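Local coordinates for XC6422 protein (Xanthomonas campestris, PDB 2FUK) that is a small, lidless member of the serine alpha/beta-hydrolase family and probably acts as a hydrolase, at residues 20-25 and 98-103. Numbering follows the deposited sequence.
Sequences GPLDVA and RAVAEW
A99 and V100 meet L22 where helix 92-107 packs across the second strand, 20-27, of the mixed central sheet of an alpha/beta-hydrolase fold. The short axes run 10.8 Å apart at a crossing angle of -63°, a spacing filled by apolar side chains from both sides. Along the helix, R98 comes first, on the exposed side, and does not touch the strand; its NH1 forms a salt bridge with E102 OE2 one turn later. A99 follows, and its small methyl lets the leucine come up beside the helix: L22 CD1 lies 4.5 Å from A99 CB. V100 is buried against the sheet, a place for a compact branched residue. Its CG2 methyl approaches L22 CD1 at 4.3 Å, and the side chain also touches V73 and F75 of strand 71-75 and I41 of strand 38-43. L22 has CD1 anti to CA (chi2 173°), which extends this methyl from the strand toward both helix residues. W103 closes the contact one turn after A99, with its indole swung out by a chi1 of 172°. The large, flat indole is broad enough to touch both 20-27 and L13 and L15 of the outermost strand 11-17, and its NE1 hydrogen-bonds to the carbonyl O of P4. V24, buried and beta-branched as suits a strand, brings CG1 obliquely to CZ3 of the W103 six-membered ring at 4.4 Å.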
# COMPACT_ATOMS: atom_id res chain seq x y z
N GLY A 20 26.37 -14.66 -17.88
CA GLY A 20 26.94 -14.55 -16.55
C GLY A 20 25.88 -14.34 -15.49
O GLY A 20 24.69 -14.39 -15.79
N PRO A 21 26.29 -14.09 -14.24
CA PRO A 21 25.41 -13.86 -13.09
C PRO A 21 24.39 -12.75 -13.28
O PRO A 21 24.65 -11.76 -13.96
CB PRO A 21 26.39 -13.53 -11.96
CG PRO A 21 27.65 -14.24 -12.38
CD PRO A 21 27.70 -13.94 -13.85
N LEU A 22 23.21 -12.93 -12.69
CA LEU A 22 22.14 -11.95 -12.74
C LEU A 22 21.65 -11.69 -11.32
O LEU A 22 21.38 -12.63 -10.57
CB LEU A 22 20.96 -12.46 -13.59
CG LEU A 22 21.12 -12.58 -15.11
CD1 LEU A 22 19.89 -13.28 -15.71
CD2 LEU A 22 21.31 -11.20 -15.73
N ASP A 23 21.56 -10.42 -10.94
CA ASP A 23 21.07 -10.05 -9.61
C ASP A 23 19.57 -10.28 -9.61
O ASP A 23 18.86 -9.80 -10.51
CB ASP A 23 21.32 -8.58 -9.33
CG ASP A 23 22.79 -8.23 -9.31
OD1 ASP A 23 23.10 -7.05 -9.52
OD2 ASP A 23 23.63 -9.13 -9.06
N VAL A 24 19.08 -11.00 -8.61
CA VAL A 24 17.67 -11.30 -8.50
C VAL A 24 17.14 -11.00 -7.10
O VAL A 24 17.87 -11.11 -6.12
CB VAL A 24 17.42 -12.80 -8.83
CG1 VAL A 24 15.97 -13.18 -8.59
CG2 VAL A 24 17.78 -13.06 -10.29
N ALA A 25 15.88 -10.60 -7.03
CA ALA A 25 15.25 -10.33 -5.74
C ALA A 25 13.85 -10.93 -5.80
O ALA A 25 13.12 -10.70 -6.76
CB ALA A 25 15.17 -8.83 -5.48
N ARG A 98 14.37 -14.60 -20.12
CA ARG A 98 14.02 -16.01 -20.29
C ARG A 98 14.64 -16.88 -19.21
O ARG A 98 14.01 -17.82 -18.73
CB ARG A 98 14.44 -16.53 -21.67
CG ARG A 98 14.14 -18.03 -21.86
CD ARG A 98 13.81 -18.42 -23.29
NE ARG A 98 14.98 -18.47 -24.18
CZ ARG A 98 15.94 -19.38 -24.10
NH1 ARG A 98 15.89 -20.33 -23.17
NH2 ARG A 98 16.94 -19.37 -24.96
N ALA A 99 15.88 -16.58 -18.84
CA ALA A 99 16.57 -17.36 -17.81
C ALA A 99 15.83 -17.24 -16.48
O ALA A 99 15.70 -18.22 -15.74
CB ALA A 99 18.00 -16.86 -17.65
N VAL A 100 15.35 -16.04 -16.18
CA VAL A 100 14.63 -15.81 -14.95
C VAL A 100 13.28 -16.53 -15.02
O VAL A 100 12.88 -17.22 -14.09
CB VAL A 100 14.41 -14.30 -14.70
CG1 VAL A 100 13.68 -14.08 -13.37
CG2 VAL A 100 15.77 -13.59 -14.67
N ALA A 101 12.60 -16.39 -16.15
CA ALA A 101 11.30 -17.03 -16.33
C ALA A 101 11.39 -18.55 -16.22
O ALA A 101 10.54 -19.19 -15.61
CB ALA A 101 10.71 -16.65 -17.69
N GLU A 102 12.43 -19.13 -16.82
CA GLU A 102 12.59 -20.58 -16.77
C GLU A 102 12.91 -21.08 -15.37
O GLU A 102 12.52 -22.18 -14.99
CB GLU A 102 13.66 -21.03 -17.77
CG GLU A 102 13.26 -20.79 -19.23
CD GLU A 102 14.24 -21.34 -20.25
OE1 GLU A 102 15.41 -21.60 -19.89
OE2 GLU A 102 13.84 -21.50 -21.43
N TRP A 103 13.63 -20.27 -14.60
CA TRP A 103 13.97 -20.64 -13.22
C TRP A 103 12.69 -20.59 -12.38
O TRP A 103 12.43 -21.47 -11.56
CB TRP A 103 15.02 -19.67 -12.66
CG TRP A 103 15.30 -19.84 -11.18
CD1 TRP A 103 15.94 -20.89 -10.58
CD2 TRP A 103 14.91 -18.95 -10.13
NE1 TRP A 103 15.97 -20.70 -9.22
CE2 TRP A 103 15.35 -19.52 -8.92
CE3 TRP A 103 14.23 -17.73 -10.10
CZ2 TRP A 103 15.13 -18.91 -7.68
CZ3 TRP A 103 14.01 -17.12 -8.87
CH2 TRP A 103 14.46 -17.71 -7.68